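Local coordinates for protein endopolygalacturonase (Chondrostereum purpureum, PDB 1K5C) that probably hydrolyses internal alpha-1,4-galacturonosyl linkages of polygalacturonan, the pectic backbone of plant cell walls, as a family 28 glycoside hydrolase, at residues T26-A29 with G30-L33; D78-G81 with A82-W85; L115-P118 with A119-S123. All blocks are in the same frame, centred on the assembly; numbering follows the deposited sequence.

Interaction 1: T26-A29 with G30-L33; sequences TVPA and GNTL
N31 folds back over P28 and A29 in a type II beta turn, which carries the chain from strand 25-27 toward strand 33-35 in a right-handed parallel beta-helix of the family 28 type. Its backbone N closes the turn on P28 O at 3.1 Å, a bent bond (N-H...O 136°). The side chain adds a second grip: N31 ND2 donates to A29 O at 3.1 Å, coming from above the carbonyl plane rather than along a lone pair. A chi1 of -73° puts CG beside the backbone N and turns the amide back toward A29 O, where ND2 also lies 3.8 Å from P28 CB. G30 supplies the positive phi that this turn needs at its third position. On the inner side V27 packs by two branches: CG1 sits 3.5 Å from N31 O, while CG2 meets L33 CB, the two side chains crossing at about a right angle. Farther out, V8, I49 and F51 also touch V27, and T54 OG1 hydrogen-bonds to G30 N. A water lies 2.7 Å from N31 O and makes a longer, weak contact with P28 O.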
# COMPACT_ATOMS: atom_id res chain seq x y z
N THR A 26 10.09 -24.80 0.42
CA THR A 26 11.00 -23.70 0.13
C THR A 26 11.07 -23.47 -1.36
O THR A 26 11.21 -24.42 -2.15
CB THR A 26 12.39 -24.02 0.65
OG1 THR A 26 12.30 -24.11 2.07
CG2 THR A 26 13.40 -22.95 0.28
N VAL A 27 10.98 -22.20 -1.78
CA VAL A 27 11.29 -21.79 -3.14
C VAL A 27 12.82 -21.60 -3.21
O VAL A 27 13.35 -20.68 -2.55
CB VAL A 27 10.54 -20.50 -3.49
CG1 VAL A 27 11.00 -19.96 -4.84
CG2 VAL A 27 9.04 -20.75 -3.45
N PRO A 28 13.51 -22.44 -3.95
CA PRO A 28 15.00 -22.38 -3.93
C PRO A 28 15.48 -21.12 -4.56
O PRO A 28 14.84 -20.50 -5.40
CB PRO A 28 15.43 -23.63 -4.74
CG PRO A 28 14.22 -24.52 -4.75
CD PRO A 28 13.03 -23.59 -4.77
N ALA A 29 16.76 -20.80 -4.23
CA ALA A 29 17.47 -19.71 -4.90
C ALA A 29 17.31 -19.83 -6.42
O ALA A 29 17.46 -20.94 -6.96
CB ALA A 29 18.93 -19.75 -4.51
N GLY A 30 17.10 -18.70 -7.08
CA GLY A 30 17.07 -18.70 -8.55
C GLY A 30 15.76 -19.18 -9.13
O GLY A 30 15.63 -19.37 -10.35
N ASN A 31 14.70 -19.37 -8.29
CA ASN A 31 13.38 -19.81 -8.79
C ASN A 31 12.29 -18.86 -8.36
O ASN A 31 12.44 -18.12 -7.39
CB ASN A 31 13.06 -21.20 -8.18
CG ASN A 31 13.92 -22.26 -8.82
OD1 ASN A 31 13.49 -22.90 -9.74
ND2 ASN A 31 15.17 -22.44 -8.38
N THR A 32 11.18 -18.90 -9.11
CA THR A 32 9.99 -18.18 -8.67
C THR A 32 8.81 -19.14 -8.62
O THR A 32 8.87 -20.25 -9.20
CB THR A 32 9.66 -16.99 -9.57
OG1 THR A 32 9.41 -17.53 -10.86
CG2 THR A 32 10.79 -15.98 -9.62
N LEU A 33 7.77 -18.72 -7.92
CA LEU A 33 6.53 -19.52 -7.75
C LEU A 33 5.43 -18.78 -8.48
O LEU A 33 5.05 -17.69 -8.08
CB LEU A 33 6.26 -19.71 -6.27
CG LEU A 33 4.93 -20.48 -5.96
CD1 LEU A 33 4.96 -21.87 -6.64
CD2 LEU A 33 4.76 -20.63 -4.47
O HOH W 1 14.38 -17.07 -5.86

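Interaction 2: D78-G81 with A82-W85; sequences DGNG and ALYW
The indole of W85 lies against the backbone of G81, with G81 C 3.4 Å above the ring plane and over its centre, and A82 N on the same face but offset toward the rim. The carbonyl oxygen G81 O lies over that face too, 3.2 Å from W85 CG. G81 CA makes a CH-pi contact to the five-membered ring, 4.0 Å from its centroid and 27° off the normal; having no side chain, G81 lets the ring come this close. A chi1 of -64° places W85 CG beside the backbone N and turns the ring back over G81. At the indole edge, NE1 hydrogen-bonds to S117 O. The phenol of Y84 is used differently, by its edge: G81 O lies in its plane, and CD2 approaches N80 O. Y84 OH is hydrogen-bonded to T54 N and stands 2.6 Å from a water that also reaches G79 O.

Both rings follow a short 3-10 segment, in the loop joining strands 76-78 and 101-104 of the beta-helix. Its i to i+3 bonds, L83 N to N80 O and Y84 N to G81 O, are each 2.9 Å long. G81 O takes a second donor, W85 N at 3.0 Å, which arrives nearly along the C=O axis (163°), whereas Y84 N comes from above the carbonyl plane. L83 runs alongside N80, its CD1 3.8 Å from N80 CB. N80 ND2 is hydrogen-bonded to F51 O, and its backbone N is held by D78 OD1 in an Asx turn. The W85 side chain stands about 8 Å from that of N151, a galacturonate-binding residue.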
# COMPACT_ATOMS: atom_id res chain seq x y z
N ASP A 78 7.33 -16.37 3.62
CA ASP A 78 8.48 -15.83 4.36
C ASP A 78 9.57 -15.39 3.37
O ASP A 78 10.16 -16.22 2.66
CB ASP A 78 9.00 -16.91 5.30
CG ASP A 78 10.18 -16.49 6.17
OD1 ASP A 78 10.73 -15.41 5.96
OD2 ASP A 78 10.50 -17.33 7.05
N GLY A 79 9.79 -14.09 3.30
CA GLY A 79 10.72 -13.51 2.35
C GLY A 79 12.15 -13.43 2.85
O GLY A 79 13.05 -12.97 2.08
N ASN A 80 12.46 -13.84 4.08
CA ASN A 80 13.83 -13.79 4.58
C ASN A 80 14.43 -12.38 4.46
O ASN A 80 15.64 -12.23 4.20
CB ASN A 80 14.73 -14.84 3.86
CG ASN A 80 14.70 -16.14 4.63
OD1 ASN A 80 14.93 -16.17 5.83
ND2 ASN A 80 14.45 -17.25 3.94
N GLY A 81 13.61 -11.38 4.72
CA GLY A 81 14.04 -9.99 4.41
C GLY A 81 15.30 -9.56 5.15
O GLY A 81 16.08 -8.78 4.61
N ALA A 82 15.51 -10.04 6.38
CA ALA A 82 16.69 -9.61 7.14
C ALA A 82 18.00 -10.05 6.48
O ALA A 82 19.05 -9.45 6.79
CB ALA A 82 16.64 -10.13 8.58
N LEU A 83 17.95 -11.00 5.55
CA LEU A 83 19.16 -11.35 4.81
C LEU A 83 19.54 -10.33 3.76
O LEU A 83 20.65 -10.40 3.18
CB LEU A 83 18.98 -12.73 4.14
CG LEU A 83 18.67 -13.88 5.07
CD1 LEU A 83 18.50 -15.19 4.22
CD2 LEU A 83 19.71 -14.06 6.16
N TYR A 84 18.64 -9.39 3.49
CA TYR A 84 18.88 -8.35 2.48
C TYR A 84 18.98 -6.96 3.10
O TYR A 84 19.68 -6.11 2.59
CB TYR A 84 17.76 -8.33 1.50
CG TYR A 84 17.39 -9.65 0.79
CD1 TYR A 84 17.89 -9.95 -0.46
CD2 TYR A 84 16.54 -10.54 1.43
CE1 TYR A 84 17.55 -11.17 -1.08
CE2 TYR A 84 16.14 -11.74 0.80
CZ TYR A 84 16.65 -12.02 -0.47
OH TYR A 84 16.25 -13.16 -1.14
N TRP A 85 18.15 -6.68 4.15
CA TRP A 85 17.99 -5.29 4.61
C TRP A 85 19.32 -4.67 4.98
O TRP A 85 20.13 -5.25 5.72
CB TRP A 85 17.08 -5.29 5.85
CG TRP A 85 15.68 -5.76 5.59
CD1 TRP A 85 14.97 -5.68 4.42
CD2 TRP A 85 14.81 -6.36 6.57
NE1 TRP A 85 13.70 -6.20 4.61
CE2 TRP A 85 13.59 -6.65 5.90
CE3 TRP A 85 14.96 -6.73 7.91
CZ2 TRP A 85 12.51 -7.26 6.55
CZ3 TRP A 85 13.89 -7.36 8.55
CH2 TRP A 85 12.69 -7.62 7.87
O HOH W 2 14.16 -14.37 -0.08

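Interaction 3: L115-P118 with A119-S123; sequences LNSP and AQAIS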
# COMPACT_ATOMS: atom_id res chain seq x y z
N LEU A 115 5.68 -12.35 5.64
CA LEU A 115 6.62 -12.14 6.75
C LEU A 115 7.97 -11.70 6.16
O LEU A 115 8.56 -12.41 5.32
CB LEU A 115 6.79 -13.44 7.51
CG LEU A 115 7.85 -13.43 8.62
CD1 LEU A 115 7.48 -12.45 9.76
CD2 LEU A 115 8.02 -14.83 9.20
N ASN A 116 8.46 -10.55 6.60
CA ASN A 116 9.83 -10.11 6.25
C ASN A 116 10.09 -10.10 4.73
O ASN A 116 10.99 -10.76 4.21
CB ASN A 116 10.86 -10.93 7.02
CG ASN A 116 10.64 -10.77 8.52
OD1 ASN A 116 10.18 -9.70 8.96
ND2 ASN A 116 10.98 -11.81 9.26
N SER A 117 9.29 -9.29 4.01
CA SER A 117 9.61 -9.05 2.62
C SER A 117 10.98 -8.36 2.49
O SER A 117 11.34 -7.53 3.32
CB SER A 117 8.51 -8.20 1.97
OG SER A 117 8.35 -6.93 2.61
N PRO A 118 11.73 -8.65 1.40
CA PRO A 118 13.00 -7.93 1.20
C PRO A 118 12.80 -6.44 1.09
O PRO A 118 13.63 -5.68 1.63
CB PRO A 118 13.58 -8.57 -0.08
CG PRO A 118 13.04 -10.01 -0.02
CD PRO A 118 11.59 -9.81 0.48
N ALA A 119 11.77 -6.01 0.38
CA ALA A 119 11.41 -4.57 0.25
C ALA A 119 9.89 -4.55 0.07
O ALA A 119 9.16 -5.03 0.95
CB ALA A 119 12.25 -3.89 -0.82
N GLN A 120 9.39 -4.04 -1.05
CA GLN A 120 7.95 -3.86 -1.17
C GLN A 120 7.27 -5.24 -1.13
O GLN A 120 7.71 -6.20 -1.77
CB GLN A 120 7.59 -3.16 -2.51
CG GLN A 120 8.08 -1.71 -2.59
CD GLN A 120 9.52 -1.56 -3.10
OE1 GLN A 120 10.31 -2.50 -3.12
NE2 GLN A 120 9.92 -0.33 -3.44
N ALA A 121 6.18 -5.33 -0.34
CA ALA A 121 5.60 -6.64 -0.03
C ALA A 121 4.64 -7.14 -1.09
O ALA A 121 4.93 -8.15 -1.75
CB ALA A 121 4.96 -6.59 1.36
N ILE A 122 3.48 -6.50 -1.24
CA ILE A 122 2.43 -7.02 -2.14
C ILE A 122 2.09 -5.96 -3.21
O ILE A 122 1.65 -4.87 -2.90
CB ILE A 122 1.16 -7.40 -1.36
CG1 ILE A 122 1.48 -8.40 -0.26
CG2 ILE A 122 0.08 -7.91 -2.31
CD1 ILE A 122 0.30 -8.75 0.65
N SER A 123 2.34 -6.35 -4.47
CA SER A 123 1.96 -5.53 -5.61
C SER A 123 0.64 -6.04 -6.18
O SER A 123 0.49 -7.25 -6.41
CB SER A 123 3.08 -5.62 -6.66
OG SER A 123 2.67 -4.99 -7.86
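S117 and A119 meet through a hydroxyl and a carbonyl: S117 OG lies 2.6 Å from A119 O, across a tight bend. The serine torsion sets the direction: chi1 of 60° sets OG between the backbone N and the carbonyl carbon, on the side where A119 O and the A121 methyl lie. The other half of the approach comes from the backbone of A119, whose psi of -119°, far from the values of a strand, helps to turn its carbonyl back toward the serine. The carbonyl oxygen reaches the methylene as well, with S117 CB 3.4 Å from A119 O. D140 OD2 is also hydrogen-bonded to S117 OG.

The methyl of A121 comes to the same serine from another direction, its CB 3.6 Å from S117 OG and 3.9 Å from S117 CB. The polar end of the serine is thus bordered by an apolar neighbour as well as by A119 O. The CA atoms of S117 and A121 lie only 5.4 Å apart, four residues along the chain, which measures how sharply the backbone doubles back. The P118 ring, within the bend, packs against Y84.

Q120 turns away from S117; its NE2 hydrogen-bonds to T90 OG1, and its side chain stands about 4 Å from that of N151 and about 7 Å from that of D173, both of which bind galacturonate in crystal structures of this enzyme. The arrangement is a sharp bend between two strands of a right-handed parallel beta-helix, delivering the chain into strand 122-127 beside the substrate-binding cleft.

Overall arrangement
The three contacts lie on the same side of the chain's centre. Interaction 1 joins strands 25-27 and 33-35, while interactions 2 and 3 sit in the loops before strands 101-104 and 122-127, neighbours in one sheet. Interaction 1, about 25 Å from the chain centre and partly buried, is a turn closed by backbone and asparagine amide bonds. Interaction 2, also partly buried, sets one aromatic ring by its face and one by its edge against a 3-10 backbone. Interaction 3, the buried one, relies on a small serine-to-carbonyl contact. Interactions 2 and 3 touch, through a probable hydrogen bond from G79 N to L115 O (2.9 Å) and W85 CH2 against N116 OD1. Interaction 1 touches neither.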